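Local coordinates for protein alcohol oxidase (Myceliophthora thermophila, PDB 6F74) that binds FAD covalently and probably acts as a vanillyl-alcohol-oxidase-type flavoprotein oxidase, passing electrons from an organic substrate to molecular oxygen, at residues Ser61-Ser66 / Lys83-Gln88; Asp76-Val81 / Val109-Gly114; Phe90-Pro95 / Thr157-Leu162. One frame throughout, in Å; residues are numbered along the deposited sequence.

In the fold
The three contacts follow a path from the periphery of the molecule towards the flavin. Interaction 2 lies farthest out, its centre about 29 Å from the centre of the chain, and shares helix 75-84 with interaction 1. Those two centres are about 10 Å apart, and Ser66 OG packs 3.0 Å from Cys78 N. Interaction 1 continues through Trp85 to Gln88, whose side chain reaches the flavin. Its centre is about 11 Å from that of interaction 3, and Trp85 O and Gln91 NE2 (3.0 Å) probably share a hydrogen bond. Interaction 3, about 12 Å from the chain centre, holds the FAD itself through the phosphate-binding loop and the histidyl link.

Interaction 1: residues Ser61-Ser66 / Lys83-Gln88. With FAD (flavin-adenine dinucleotide), chain I.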
loop_
_atom_site.group_PDB
_atom_site.type_symbol
_atom_site.label_atom_id
_atom_site.label_comp_id
_atom_site.label_asym_id
_atom_site.label_seq_id
_atom_site.Cartn_x
_atom_site.Cartn_y
_atom_site.Cartn_z
ATOM N N SER A 61 11.475 12.561 17.290
ATOM C CA SER A 61 10.540 13.297 18.118
ATOM C C SER A 61 9.150 13.199 17.521
ATOM O O SER A 61 9.021 13.357 16.316
ATOM C CB SER A 61 10.933 14.770 18.271
ATOM O OG SER A 61 12.283 15.132 18.080
ATOM N N PRO A 62 8.121 12.937 18.354
ATOM C CA PRO A 62 6.754 12.895 17.829
ATOM C C PRO A 62 6.431 14.102 16.978
ATOM O O PRO A 62 6.754 15.214 17.346
ATOM C CB PRO A 62 5.864 12.878 19.087
ATOM C CG PRO A 62 6.723 12.382 20.177
ATOM C CD PRO A 62 8.185 12.658 19.798
ATOM N N ILE A 63 5.833 13.869 15.819
ATOM C CA ILE A 63 5.601 14.937 14.825
ATOM C C ILE A 63 4.976 16.169 15.441
ATOM O O ILE A 63 5.456 17.285 15.230
ATOM C CB ILE A 63 4.774 14.416 13.642
ATOM C CG1 ILE A 63 5.485 13.264 12.921
ATOM C CG2 ILE A 63 4.520 15.502 12.620
ATOM C CD1 ILE A 63 6.819 13.581 12.275
ATOM N N ALA A 64 3.948 15.945 16.268
ATOM C CA ALA A 64 3.210 17.047 16.889
ATOM C C ALA A 64 3.554 17.352 18.350
ATOM O O ALA A 64 2.684 17.864 19.094
ATOM C CB ALA A 64 1.727 16.745 16.769
ATOM N N GLN A 65 4.779 17.078 18.789
ATOM C CA GLN A 65 5.160 17.343 20.216
ATOM C C GLN A 65 5.095 18.815 20.641
ATOM O O GLN A 65 4.878 19.128 21.816
ATOM C CB GLN A 65 6.534 16.768 20.567
ATOM C CG GLN A 65 7.693 17.327 19.737
ATOM C CD GLN A 65 9.049 16.957 20.290
ATOM O OE1 GLN A 65 9.199 16.045 21.105
ATOM N NE2 GLN A 65 10.053 17.605 19.775
ATOM N N SER A 66 5.267 19.723 19.677
ATOM C CA SER A 66 5.146 21.157 19.926
ATOM C C SER A 66 3.754 21.626 20.373
ATOM O O SER A 66 3.627 22.734 20.898
ATOM C CB SER A 66 5.596 21.942 18.693
ATOM O OG SER A 66 4.677 21.819 17.625
ATOM N N LYS A 83 -1.669 22.257 10.297
ATOM C CA LYS A 83 -1.994 22.614 8.923
ATOM C C LYS A 83 -1.446 21.601 7.916
ATOM O O LYS A 83 -2.135 21.269 6.945
ATOM C CB LYS A 83 -1.446 24.016 8.620
ATOM C CG LYS A 83 -1.662 24.468 7.190
ATOM C CD LYS A 83 -0.939 25.768 6.843
ATOM C CE LYS A 83 -1.439 26.246 5.459
ATOM N NZ LYS A 83 -0.448 27.111 4.732
ATOM N N MET A 84 -0.247 21.075 8.162
ATOM C CA MET A 84 0.454 20.217 7.178
ATOM C C MET A 84 0.309 18.699 7.396
ATOM O O MET A 84 0.856 17.899 6.614
ATOM C CB MET A 84 1.940 20.566 7.132
ATOM C CG MET A 84 2.275 21.970 6.710
ATOM S SD MET A 84 1.678 22.434 5.116
ATOM C CE MET A 84 2.503 21.306 3.950
ATOM N N TRP A 85 -0.443 18.326 8.444
ATOM C CA TRP A 85 -0.676 16.931 8.812
ATOM C C TRP A 85 -1.266 16.079 7.705
ATOM O O TRP A 85 -0.961 14.890 7.584
ATOM C CB TRP A 85 -1.614 16.870 10.054
ATOM C CG TRP A 85 -1.640 15.475 10.673
ATOM C CD1 TRP A 85 -2.502 14.457 10.364
ATOM C CD2 TRP A 85 -0.728 14.941 11.631
ATOM N NE1 TRP A 85 -2.202 13.344 11.090
ATOM C CE2 TRP A 85 -1.116 13.610 11.876
ATOM C CE3 TRP A 85 0.371 15.456 12.310
ATOM C CZ2 TRP A 85 -0.443 12.774 12.798
ATOM C CZ3 TRP A 85 1.045 14.632 13.225
ATOM C CH2 TRP A 85 0.643 13.303 13.438
ATOM N N THR A 86 -2.135 16.671 6.893
ATOM C CA THR A 86 -2.778 15.946 5.814
ATOM C C THR A 86 -1.924 15.875 4.522
ATOM O O THR A 86 -2.334 15.239 3.530
ATOM C CB THR A 86 -4.191 16.540 5.561
ATOM O OG1 THR A 86 -4.090 17.978 5.454
ATOM C CG2 THR A 86 -5.161 16.194 6.743
ATOM N N ASP A 87 -0.719 16.442 4.519
ATOM C CA ASP A 87 0.094 16.522 3.294
ATOM C C ASP A 87 1.129 15.409 3.202
ATOM O O ASP A 87 1.912 15.193 4.124
ATOM C CB ASP A 87 0.816 17.844 3.212
ATOM C CG ASP A 87 1.721 17.903 2.010
ATOM O OD1 ASP A 87 1.197 17.729 0.908
ATOM O OD2 ASP A 87 2.956 18.029 2.157
ATOM N N GLN A 88 1.159 14.736 2.070
ATOM C CA GLN A 88 1.975 13.520 1.951
ATOM C C GLN A 88 3.492 13.817 2.034
ATOM O O GLN A 88 4.243 13.007 2.600
ATOM C CB GLN A 88 1.676 12.794 0.652
ATOM C CG GLN A 88 0.248 12.297 0.547
ATOM C CD GLN A 88 -0.039 11.536 -0.743
ATOM O OE1 GLN A 88 0.835 10.907 -1.307
ATOM N NE2 GLN A 88 -1.289 11.553 -1.176
HETATM P PA FAD I . 7.169 2.065 4.004
HETATM O O1A FAD I . 6.234 2.403 5.162
HETATM O O2A FAD I . 8.433 2.862 3.915
HETATM O O5B FAD I . 7.497 0.524 4.107
HETATM C C5B FAD I . 6.466 -0.411 3.949
HETATM C C4B FAD I . 6.970 -1.776 4.382
HETATM O O4B FAD I . 8.009 -2.133 3.486
HETATM C C3B FAD I . 7.579 -1.859 5.759
HETATM O O3B FAD I . 7.394 -3.200 6.227
HETATM C C2B FAD I . 9.058 -1.667 5.529
HETATM O O2B FAD I . 9.913 -2.361 6.446
HETATM C C1B FAD I . 9.243 -2.290 4.172
HETATM N N9A FAD I . 10.297 -1.713 3.332
HETATM C C8A FAD I . 10.293 -0.502 2.758
HETATM N N7A FAD I . 11.404 -0.315 2.021
HETATM C C5A FAD I . 12.120 -1.431 2.120
HETATM C C6A FAD I . 13.398 -1.871 1.560
HETATM N N6A FAD I . 14.055 -1.005 0.756
HETATM N N1A FAD I . 13.837 -3.112 1.898
HETATM C C2A FAD I . 13.116 -3.922 2.716
HETATM N N3A FAD I . 11.914 -3.583 3.249
HETATM C C4A FAD I . 11.388 -2.361 2.974
HETATM N N1 FAD I . -0.541 0.932 -3.059
HETATM C C2 FAD I . -0.974 0.533 -4.277
HETATM O O2 FAD I . -0.883 -0.683 -4.583
HETATM N N3 FAD I . -1.473 1.402 -5.179
HETATM C C4 FAD I . -1.608 2.714 -4.920
HETATM O O4 FAD I . -2.088 3.513 -5.751
HETATM C C4X FAD I . -1.176 3.230 -3.604
HETATM N N5 FAD I . -1.295 4.534 -3.284
HETATM C C5X FAD I . -0.882 4.978 -2.071
HETATM C C6 FAD I . -0.994 6.334 -1.764
HETATM C C7 FAD I . -0.569 6.841 -0.549
HETATM C C7M FAD I . -0.787 8.324 -0.373
HETATM C C8 FAD I . 0.039 5.924 0.456
HETATM C C8M FAD I . 0.576 6.405 1.797
HETATM C C9 FAD I . 0.131 4.567 0.164
HETATM C C9A FAD I . -0.295 4.040 -1.068
HETATM N N10 FAD I . -0.186 2.665 -1.413
HETATM C C10 FAD I . -0.626 2.234 -2.672
HETATM C "C1'" FAD I . 0.297 1.634 -0.464
HETATM C "C2'" FAD I . 1.712 1.164 -0.532
HETATM O "O2'" FAD I . 1.780 0.178 -1.560
HETATM C "C3'" FAD I . 2.089 0.500 0.797
HETATM O "O3'" FAD I . 1.781 1.348 1.919
HETATM C "C4'" FAD I . 3.558 0.103 0.835
HETATM O "O4'" FAD I . 3.853 -0.521 2.088
HETATM C "C5'" FAD I . 4.462 1.306 0.613
HETATM O "O5'" FAD I . 5.824 0.914 0.640
HETATM P P FAD I . 6.808 2.054 1.126
HETATM O O1P FAD I . 6.519 3.329 0.383
HETATM O O2P FAD I . 8.179 1.464 1.089
HETATM O O3P FAD I . 6.292 2.230 2.649
#
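Ile63 and Trp85 meet at a slant: the branch methyl CG2 of Ile63 comes to 3.6 Å from CZ3, on the six-membered half of the indole, and CB follows at 3.8 Å from the same carbon. With CG1 beside the backbone N (chi1 -60°), CG2 falls anti to that N and meets the ring, while CG1 carries CD1 away towards Asp94. Ala64 adds its CB, 4.2 Å from Trp85 CZ3 and again oblique to the ring; as the smallest side chain with a CB it fits close beside both the indole and Val81 of helix 75-84. A type I turn from Pro62 to Gln65, closed by Gln65 N to Pro62 O, places these two neighbours side by side. A second type I turn runs from Met84 to Asp87; within it Trp85, CG anti to the backbone N (chi1 -167°), extends its indole towards Ile63. The pyrrole NE1 is not spent on this contact but is hydrogen-bonded to Gly430 O. Asp87 caps helix 88-93 through Phe90 N, and the extended side chain of Gln88 packs its amide against the flavin methyl, OE1 lying 3.2 Å from FAD C7M, while NE2 is hydrogen-bonded to Asp427 O. Tryptophan suits a place with two tasks, a polar edge bonded to one loop and hydrocarbon offered to another. Between the two segments the adhesion is apolar, resting on dispersion and the exclusion of water.

Interaction 2: residues Asp76-Val81 / Val109-Gly114; sequences DRCAYV and VDYAAG
A disulfide sulfur pointed at the rim of an aromatic ring sets this contact apart: Cys78 SG lies beside Tyr111, in the plane of the ring and 3.8 Å from CE2. SG is 5.0 Å from the ring centroid and 85° off the normal, so the sulfur meets C-H bonds and not the pi cloud. The Cys78 side chain reaches out from helix 75-84 with SG anti to the backbone N (chi1 172°), and Cys78 SG also packs closely, 3.4 Å from Val109 O. Cys78 is bonded to Cys67, and Tyr111 OH is hydrogen-bonded to Cys67 O, so the ring edge meets the Cys78 sulfur and the hydroxyl the backbone of its disulfide partner. One ring face is taken by Val109, whose CG1 stands 3.8 Å above the plane over the ring centre. Beyond the ring comes a type I turn, Tyr111 to Gly114; Asp110 OD1 accepts from Ala113 N at 3.3 Å in an Asx motif, and Gly114 readily adopts the positive phi of 79°. The chemistry implies a covalent tie between helix 75-84 and the chain around Cys67, with the 109-114 loop packed against it through the sulfur-aromatic contact and joined by the Tyr111 hydroxyl bond.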
loop_
_atom_site.group_PDB
_atom_site.type_symbol
_atom_site.label_atom_id
_atom_site.label_comp_id
_atom_site.label_asym_id
_atom_site.label_seq_id
_atom_site.Cartn_x
_atom_site.Cartn_y
_atom_site.Cartn_z
ATOM N N ASP A 76 3.382 28.116 17.399
ATOM C CA ASP A 76 3.636 28.369 15.954
ATOM C C ASP A 76 3.995 27.115 15.216
ATOM O O ASP A 76 3.452 26.824 14.158
ATOM C CB ASP A 76 4.811 29.365 15.753
ATOM C CG ASP A 76 4.546 30.717 16.313
ATOM O OD1 ASP A 76 3.389 31.131 16.096
ATOM O OD2 ASP A 76 5.454 31.324 16.971
ATOM N N ARG A 77 4.929 26.361 15.767
ATOM C CA ARG A 77 5.276 25.045 15.176
ATOM C C ARG A 77 4.036 24.137 15.181
ATOM O O ARG A 77 3.741 23.490 14.179
ATOM C CB ARG A 77 6.435 24.416 15.927
ATOM C CG ARG A 77 6.990 23.116 15.377
ATOM C CD ARG A 77 7.377 23.150 13.903
ATOM N NE ARG A 77 7.739 21.800 13.417
ATOM C CZ ARG A 77 7.958 21.467 12.132
ATOM N NH1 ARG A 77 7.978 22.387 11.204
ATOM N NH2 ARG A 77 8.205 20.210 11.772
ATOM N N CYS A 78 3.291 24.130 16.295
ATOM C CA CYS A 78 2.105 23.310 16.416
ATOM C C CYS A 78 1.082 23.586 15.322
ATOM O O CYS A 78 0.557 22.648 14.726
ATOM C CB CYS A 78 1.458 23.499 17.789
ATOM S SG CYS A 78 -0.148 22.681 17.949
ATOM N N ALA A 79 0.815 24.862 15.060
ATOM C CA ALA A 79 -0.126 25.278 14.013
ATOM C C ALA A 79 0.339 24.894 12.611
ATOM O O ALA A 79 -0.463 24.472 11.766
ATOM C CB ALA A 79 -0.349 26.797 14.088
ATOM N N TYR A 80 1.636 25.044 12.362
ATOM C CA TYR A 80 2.219 24.582 11.101
ATOM C C TYR A 80 1.992 23.068 10.948
ATOM O O TYR A 80 1.543 22.587 9.908
ATOM C CB TYR A 80 3.723 24.899 11.047
ATOM C CG TYR A 80 4.326 24.482 9.741
ATOM C CD1 TYR A 80 4.124 25.244 8.612
ATOM C CD2 TYR A 80 5.041 23.288 9.616
ATOM C CE1 TYR A 80 4.653 24.884 7.395
ATOM C CE2 TYR A 80 5.545 22.898 8.355
ATOM C CZ TYR A 80 5.355 23.721 7.273
ATOM O OH TYR A 80 5.812 23.362 6.019
ATOM N N VAL A 81 2.285 22.323 12.000
ATOM C CA VAL A 81 2.123 20.864 11.981
ATOM C C VAL A 81 0.661 20.471 11.795
ATOM O O VAL A 81 0.348 19.533 11.046
ATOM C CB VAL A 81 2.726 20.202 13.251
ATOM C CG1 VAL A 81 2.391 18.719 13.292
ATOM C CG2 VAL A 81 4.232 20.359 13.229
ATOM N N VAL A 109 -2.905 19.211 17.519
ATOM C CA VAL A 109 -3.994 19.905 18.221
ATOM C C VAL A 109 -4.315 21.161 17.435
ATOM O O VAL A 109 -3.416 21.945 17.135
ATOM C CB VAL A 109 -3.613 20.237 19.677
ATOM C CG1 VAL A 109 -4.789 20.891 20.418
ATOM C CG2 VAL A 109 -3.188 19.010 20.416
ATOM N N ASP A 110 -5.588 21.324 17.090
ATOM C CA ASP A 110 -6.055 22.495 16.362
ATOM C C ASP A 110 -6.607 23.489 17.369
ATOM O O ASP A 110 -7.787 23.467 17.719
ATOM C CB ASP A 110 -7.088 22.090 15.302
ATOM C CG ASP A 110 -7.502 23.230 14.400
ATOM O OD1 ASP A 110 -7.102 24.395 14.591
ATOM O OD2 ASP A 110 -8.271 22.913 13.485
ATOM N N TYR A 111 -5.714 24.350 17.864
ATOM C CA TYR A 111 -6.073 25.322 18.891
ATOM C C TYR A 111 -7.049 26.373 18.367
ATOM O O TYR A 111 -7.955 26.785 19.112
ATOM C CB TYR A 111 -4.829 26.019 19.469
ATOM C CG TYR A 111 -4.063 25.153 20.446
ATOM C CD1 TYR A 111 -4.497 24.997 21.770
ATOM C CD2 TYR A 111 -2.909 24.481 20.047
ATOM C CE1 TYR A 111 -3.796 24.201 22.665
ATOM C CE2 TYR A 111 -2.195 23.686 20.926
ATOM C CZ TYR A 111 -2.640 23.540 22.231
ATOM O OH TYR A 111 -1.933 22.735 23.073
ATOM N N ALA A 112 -6.874 26.798 17.112
ATOM C CA ALA A 112 -7.794 27.739 16.470
ATOM C C ALA A 112 -9.242 27.213 16.528
ATOM O O ALA A 112 -10.156 27.980 16.793
ATOM C CB ALA A 112 -7.385 28.007 15.018
ATOM N N ALA A 113 -9.420 25.902 16.346
ATOM C CA ALA A 113 -10.740 25.255 16.403
ATOM C C ALA A 113 -11.244 24.921 17.825
ATOM O O ALA A 113 -12.268 24.255 17.974
ATOM C CB ALA A 113 -10.734 23.989 15.551
ATOM N N GLY A 114 -10.545 25.395 18.854
ATOM C CA GLY A 114 -10.909 25.141 20.244
ATOM C C GLY A 114 -10.533 23.767 20.818
ATOM O O GLY A 114 -10.965 23.441 21.924
#

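Interaction 3: residues Phe90-Pro95 / Thr157-Leu162; sequences FQTSDP and TGHDLL. With FAD (flavin-adenine dinucleotide), chain I.
The imidazole of His159 is approached obliquely by Thr92 CG2, 4.2 Å from NE2, while Thr157 CB and the flavin methyls C7M and C8M lie at its edge, close to its plane. His159 belongs to the phosphate-binding loop of the PCMH-type FAD-binding domain, and carries the histidyl-flavin linkage: ND1 is bonded to C8M at 1.6 Å. Ser233 OG is hydrogen-bonded to NE2, which, with the covalent bond at ND1, should hold the rotation of the ring. Helix 88-93 backs the loop through Thr92, whose CG2 packs 3.5 Å from Thr157 O; its hydroxyl is turned back to Asp89 O in the helix, leaving the methyl for the loop. Thr157 N and Gly158 N both grip the phosphate oxygen O2A, the former almost straight (177°), and glycine suits its place because it easily takes the positive phi of 70° found there, with its N near the phosphate. Asp160 N gives to O1A at 3.0 Å, and Asp160 OD1, salt-bridged to Arg164, receives a weak bond from ribityl O4'. Thr157 OG1 accepts from His159 N in an ST turn. On the other phosphate, Thr157 OG1 donates to FAD O1P at 2.5 Å.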
loop_
_atom_site.group_PDB
_atom_site.type_symbol
_atom_site.label_atom_id
_atom_site.label_comp_id
_atom_site.label_asym_id
_atom_site.label_seq_id
_atom_site.Cartn_x
_atom_site.Cartn_y
_atom_site.Cartn_z
ATOM N N PHE A 90 4.932 16.424 3.565
ATOM C CA PHE A 90 5.229 16.788 4.945
ATOM C C PHE A 90 5.485 15.516 5.762
ATOM O O PHE A 90 6.449 15.436 6.496
ATOM C CB PHE A 90 4.103 17.590 5.595
ATOM C CG PHE A 90 4.284 17.752 7.072
ATOM C CD1 PHE A 90 5.273 18.631 7.577
ATOM C CD2 PHE A 90 3.541 16.984 7.976
ATOM C CE1 PHE A 90 5.478 18.753 8.941
ATOM C CE2 PHE A 90 3.743 17.128 9.346
ATOM C CZ PHE A 90 4.706 17.996 9.820
ATOM N N GLN A 91 4.611 14.533 5.614
ATOM C CA GLN A 91 4.779 13.260 6.315
ATOM C C GLN A 91 5.977 12.423 5.838
ATOM O O GLN A 91 6.604 11.787 6.660
ATOM C CB GLN A 91 3.501 12.443 6.269
ATOM C CG GLN A 91 2.302 13.084 6.985
ATOM C CD GLN A 91 2.447 13.223 8.477
ATOM O OE1 GLN A 91 3.452 12.781 9.056
ATOM N NE2 GLN A 91 1.429 13.849 9.138
ATOM N N THR A 92 6.339 12.438 4.557
ATOM C CA THR A 92 7.534 11.704 4.116
ATOM C C THR A 92 8.853 12.364 4.487
ATOM O O THR A 92 9.891 11.707 4.409
ATOM C CB THR A 92 7.550 11.454 2.592
ATOM O OG1 THR A 92 7.400 12.706 1.889
ATOM C CG2 THR A 92 6.441 10.470 2.185
ATOM N N SER A 93 8.831 13.643 4.858
ATOM C CA SER A 93 10.035 14.431 5.141
ATOM C C SER A 93 10.659 14.187 6.521
ATOM O O SER A 93 11.840 14.427 6.714
ATOM C CB SER A 93 9.711 15.934 5.042
ATOM O OG SER A 93 8.822 16.336 6.106
ATOM N N ASP A 94 9.847 13.720 7.478
ATOM C CA ASP A 94 10.318 13.396 8.816
ATOM C C ASP A 94 10.596 11.879 8.901
ATOM O O ASP A 94 9.857 11.079 8.320
ATOM C CB ASP A 94 9.231 13.762 9.814
ATOM C CG ASP A 94 9.727 13.724 11.232
ATOM O OD1 ASP A 94 9.955 12.607 11.781
ATOM O OD2 ASP A 94 9.914 14.827 11.803
ATOM N N PRO A 95 11.642 11.467 9.636
ATOM C CA PRO A 95 11.949 10.040 9.785
ATOM C C PRO A 95 10.851 9.179 10.370
ATOM O O PRO A 95 10.815 7.991 10.080
ATOM C CB PRO A 95 13.160 10.035 10.718
ATOM C CG PRO A 95 13.275 11.394 11.289
ATOM C CD PRO A 95 12.688 12.301 10.277
ATOM N N THR A 157 9.621 5.239 3.048
ATOM C CA THR A 157 8.762 6.433 3.006
ATOM C C THR A 157 7.774 6.660 4.182
ATOM O O THR A 157 7.241 7.761 4.323
ATOM C CB THR A 157 7.884 6.425 1.714
ATOM O OG1 THR A 157 6.921 5.364 1.795
ATOM C CG2 THR A 157 8.767 6.270 0.440
ATOM N N GLY A 158 7.515 5.651 5.004
ATOM C CA GLY A 158 6.466 5.727 6.010
ATOM C C GLY A 158 5.036 5.728 5.487
ATOM O O GLY A 158 4.107 6.093 6.207
ATOM N N HIS A 159 4.845 5.250 4.262
ATOM C CA HIS A 159 3.506 5.146 3.689
ATOM C C HIS A 159 2.664 4.039 4.283
ATOM O O HIS A 159 1.472 4.066 4.092
ATOM C CB HIS A 159 3.544 4.945 2.142
ATOM C CG HIS A 159 3.294 6.208 1.386
ATOM N ND1 HIS A 159 2.023 6.756 1.202
ATOM C CD2 HIS A 159 4.177 7.134 0.936
ATOM C CE1 HIS A 159 2.170 7.885 0.512
ATOM N NE2 HIS A 159 3.452 8.144 0.363
ATOM N N ASP A 160 3.263 3.049 4.952
ATOM C CA ASP A 160 2.527 1.860 5.315
ATOM C C ASP A 160 1.244 2.141 6.105
ATOM O O ASP A 160 1.199 3.075 6.927
ATOM C CB ASP A 160 3.363 0.894 6.147
ATOM C CG ASP A 160 2.948 -0.531 5.959
ATOM O OD1 ASP A 160 3.159 -1.032 4.846
ATOM O OD2 ASP A 160 2.404 -1.139 6.901
ATOM N N LEU A 161 0.241 1.312 5.835
ATOM C CA LEU A 161 -1.073 1.385 6.480
ATOM C C LEU A 161 -1.207 0.462 7.694
ATOM O O LEU A 161 -2.119 0.648 8.496
ATOM C CB LEU A 161 -2.181 0.997 5.482
ATOM C CG LEU A 161 -2.551 1.920 4.309
ATOM C CD1 LEU A 161 -1.521 1.947 3.188
ATOM C CD2 LEU A 161 -3.885 1.442 3.728
ATOM N N LEU A 162 -0.291 -0.507 7.817
ATOM C CA LEU A 162 -0.354 -1.587 8.796
ATOM C C LEU A 162 0.711 -1.561 9.921
ATOM O O LEU A 162 0.863 -2.541 10.674
ATOM C CB LEU A 162 -0.293 -2.923 8.054
ATOM C CG LEU A 162 -1.569 -3.527 7.462
ATOM C CD1 LEU A 162 -2.185 -2.625 6.416
ATOM C CD2 LEU A 162 -1.198 -4.867 6.837
HETATM P PA FAD I . 7.169 2.065 4.004
HETATM O O1A FAD I . 6.234 2.403 5.162
HETATM O O2A FAD I . 8.433 2.862 3.915
HETATM O O5B FAD I . 7.497 0.524 4.107
HETATM C C5B FAD I . 6.466 -0.411 3.949
HETATM C C4B FAD I . 6.970 -1.776 4.382
HETATM O O4B FAD I . 8.009 -2.133 3.486
HETATM C C3B FAD I . 7.579 -1.859 5.759
HETATM O O3B FAD I . 7.394 -3.200 6.227
HETATM C C2B FAD I . 9.058 -1.667 5.529
HETATM O O2B FAD I . 9.913 -2.361 6.446
HETATM C C1B FAD I . 9.243 -2.290 4.172
HETATM N N9A FAD I . 10.297 -1.713 3.332
HETATM C C8A FAD I . 10.293 -0.502 2.758
HETATM N N7A FAD I . 11.404 -0.315 2.021
HETATM C C5A FAD I . 12.120 -1.431 2.120
HETATM C C6A FAD I . 13.398 -1.871 1.560
HETATM N N6A FAD I . 14.055 -1.005 0.756
HETATM N N1A FAD I . 13.837 -3.112 1.898
HETATM C C2A FAD I . 13.116 -3.922 2.716
HETATM N N3A FAD I . 11.914 -3.583 3.249
HETATM C C4A FAD I . 11.388 -2.361 2.974
HETATM N N1 FAD I . -0.541 0.932 -3.059
HETATM C C2 FAD I . -0.974 0.533 -4.277
HETATM O O2 FAD I . -0.883 -0.683 -4.583
HETATM N N3 FAD I . -1.473 1.402 -5.179
HETATM C C4 FAD I . -1.608 2.714 -4.920
HETATM O O4 FAD I . -2.088 3.513 -5.751
HETATM C C4X FAD I . -1.176 3.230 -3.604
HETATM N N5 FAD I . -1.295 4.534 -3.284
HETATM C C5X FAD I . -0.882 4.978 -2.071
HETATM C C6 FAD I . -0.994 6.334 -1.764
HETATM C C7 FAD I . -0.569 6.841 -0.549
HETATM C C7M FAD I . -0.787 8.324 -0.373
HETATM C C8 FAD I . 0.039 5.924 0.456
HETATM C C8M FAD I . 0.576 6.405 1.797
HETATM C C9 FAD I . 0.131 4.567 0.164
HETATM C C9A FAD I . -0.295 4.040 -1.068
HETATM N N10 FAD I . -0.186 2.665 -1.413
HETATM C C10 FAD I . -0.626 2.234 -2.672
HETATM C "C1'" FAD I . 0.297 1.634 -0.464
HETATM C "C2'" FAD I . 1.712 1.164 -0.532
HETATM O "O2'" FAD I . 1.780 0.178 -1.560
HETATM C "C3'" FAD I . 2.089 0.500 0.797
HETATM O "O3'" FAD I . 1.781 1.348 1.919
HETATM C "C4'" FAD I . 3.558 0.103 0.835
HETATM O "O4'" FAD I . 3.853 -0.521 2.088
HETATM C "C5'" FAD I . 4.462 1.306 0.613
HETATM O "O5'" FAD I . 5.824 0.914 0.640
HETATM P P FAD I . 6.808 2.054 1.126
HETATM O O1P FAD I . 6.519 3.329 0.383
HETATM O O2P FAD I . 8.179 1.464 1.089
HETATM O O3P FAD I . 6.292 2.230 2.649
#